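Local coordinates for farnesyl diphosphate synthase (PDB 3M0G), which probably makes farnesyl diphosphate by head-to-tail condensation of isopentenyl diphosphate with an allylic diphosphate, using magnesium ions, at the interface of chains A and B. Numbering follows the deposited sequence. Chains: chain A/B, Farnesyl diphosphate synthase.

The interface of chains A and B. Residues chain A 76, 80, 112, 115, 150; chain B 109, 112, 115-116.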
# COMPACT_ATOMS: atom_id res chain seq x y z
N TYR A 76 10.08 0.91 -1.46
CA TYR A 76 9.28 -0.26 -1.82
C TYR A 76 9.32 -0.49 -3.33
O TYR A 76 9.33 -1.64 -3.78
CB TYR A 76 7.82 -0.12 -1.31
CG TYR A 76 6.75 -0.11 -2.36
CD1 TYR A 76 5.99 1.03 -2.61
CD2 TYR A 76 6.44 -1.27 -3.08
CE1 TYR A 76 5.01 1.05 -3.56
CE2 TYR A 76 5.45 -1.27 -4.05
CZ TYR A 76 4.74 -0.11 -4.28
OH TYR A 76 3.75 -0.10 -5.24
N HIS A 80 10.72 -4.11 -5.20
CA HIS A 80 9.97 -4.88 -6.20
C HIS A 80 10.61 -4.84 -7.59
O HIS A 80 10.76 -5.88 -8.24
CB HIS A 80 8.49 -4.47 -6.25
CG HIS A 80 7.69 -5.02 -5.11
ND1 HIS A 80 6.33 -4.81 -4.97
CD2 HIS A 80 8.07 -5.74 -4.03
CE1 HIS A 80 5.91 -5.40 -3.87
NE2 HIS A 80 6.95 -5.97 -3.27
N ASP A 112 5.90 -4.75 0.01
CA ASP A 112 4.49 -4.68 0.39
C ASP A 112 4.34 -3.90 1.70
O ASP A 112 3.59 -2.94 1.75
CB ASP A 112 3.93 -6.11 0.50
CG ASP A 112 3.51 -6.69 -0.87
OD1 ASP A 112 3.58 -5.98 -1.91
OD2 ASP A 112 3.13 -7.88 -0.90
N GLN A 115 5.14 -0.04 1.44
CA GLN A 115 4.01 0.73 0.92
C GLN A 115 2.97 1.02 1.99
O GLN A 115 2.47 2.15 2.08
CB GLN A 115 3.36 0.05 -0.30
CG GLN A 115 1.95 0.65 -0.65
CD GLN A 115 1.47 0.36 -2.08
OE1 GLN A 115 1.03 1.26 -2.77
NE2 GLN A 115 1.53 -0.89 -2.50
N VAL A 150 2.90 2.80 -10.66
CA VAL A 150 2.72 1.41 -11.07
C VAL A 150 2.30 1.36 -12.55
O VAL A 150 2.82 0.55 -13.31
CB VAL A 150 1.75 0.64 -10.15
CG1 VAL A 150 1.40 -0.71 -10.71
CG2 VAL A 150 2.36 0.48 -8.74
N LEU B 109 2.84 -6.30 -9.84
CA LEU B 109 2.35 -4.96 -10.11
C LEU B 109 0.87 -4.79 -9.81
O LEU B 109 0.45 -3.77 -9.26
CB LEU B 109 2.69 -4.55 -11.55
CG LEU B 109 4.18 -4.36 -11.86
CD1 LEU B 109 4.28 -3.84 -13.26
CD2 LEU B 109 4.87 -3.35 -10.89
N ASP B 112 0.47 -4.61 -6.12
CA ASP B 112 0.97 -3.32 -5.67
C ASP B 112 -0.11 -2.23 -5.85
O ASP B 112 -0.36 -1.42 -4.94
CB ASP B 112 2.27 -2.93 -6.37
CG ASP B 112 3.48 -3.72 -5.87
OD1 ASP B 112 3.44 -4.43 -4.83
OD2 ASP B 112 4.52 -3.62 -6.54
N GLN B 115 -3.20 -2.58 -3.55
CA GLN B 115 -2.98 -2.03 -2.19
C GLN B 115 -3.10 -0.50 -2.19
O GLN B 115 -3.68 0.09 -1.26
CB GLN B 115 -1.64 -2.47 -1.58
CG GLN B 115 -1.32 -1.62 -0.32
CD GLN B 115 -0.14 -2.11 0.50
OE1 GLN B 115 0.02 -1.70 1.66
NE2 GLN B 115 0.66 -2.99 -0.07
N THR B 116 -2.60 0.11 -3.26
CA THR B 116 -2.73 1.55 -3.47
C THR B 116 -4.19 1.94 -3.66
O THR B 116 -4.65 2.94 -3.13
CB THR B 116 -1.92 2.03 -4.72
OG1 THR B 116 -0.57 1.56 -4.63
CG2 THR B 116 -1.89 3.55 -4.77
O HOH W 1 2.08 1.75 -5.50
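A:His80 presents its ring edge to the carboxylate of B:Asp112 where helices 60-81 and 104-121 of one subunit pack against helix 104-121 of the other, in the two-fold symmetric, all-helical dimer typical of polyprenyl synthases; every contact recurs with the chains exchanged.

Ring and carboxylate lie 7° apart, nearly coplanar, so that A:His80 ND1 points along its own plane at the syn lone pair of B:Asp112 OD2, 2.7 Å away and almost straight (167° at H). The N-H is spent on this oxygen; B:Asp112 OD1, though 2.9 Å from A:His80 ND1, is a close but poorly aligned neighbour. Histidine suits the place because its N-H lies in the plane of a flat ring that can line up with a flat acceptor. With chi1 at -74°, B:Asp112 CG lies anti to its carbonyl carbon, which sends the carboxylate toward chain A. There A:Tyr76 stands almost perpendicular to it, with OD2 at the ring's edge and in its plane, while A:Gln115 CB, of the same chain as the tyrosine, lies over one ring face near its rim.

Hydrogen bonds from side-chain amides join the paired helices. A:Gln115, extended beyond CG, is long enough to carry its amide across to the opposite backbone. Its NE2 donates to B:Asp112 O at 3.1 Å, in the carbonyl plane on a lone pair, and OE1 accepts from B:Thr116 OG1 at 2.5 Å. B:Thr116 OG1 is also 3.0 Å from B:Asp112 O, a hydrogen bond within its own helix; one hydroxyl proton cannot fully serve both acceptors. Water 1 joins A:Tyr76 OH, A:Gln115 OE1 and B:Thr116 OG1, helping to fix the amide's rotation. The A:Gln115 and B:Gln115 side chains run antiparallel alongside each other, and B:Gln115 NE2 makes a weak bond to A:Asp112 O.

Van der Waals packing borders the polar groups: A:Val150 CG1, from helix 149-159, rests 3.5 Å from the backbone carbonyl oxygen B:Leu109 O and 4.1 Å from B:Leu109 CB, its compact branched side chain fitting close to the helix backbone. The other methyl, A:Val150 CG2, lies 4.2 Å from B:Asp112 CB.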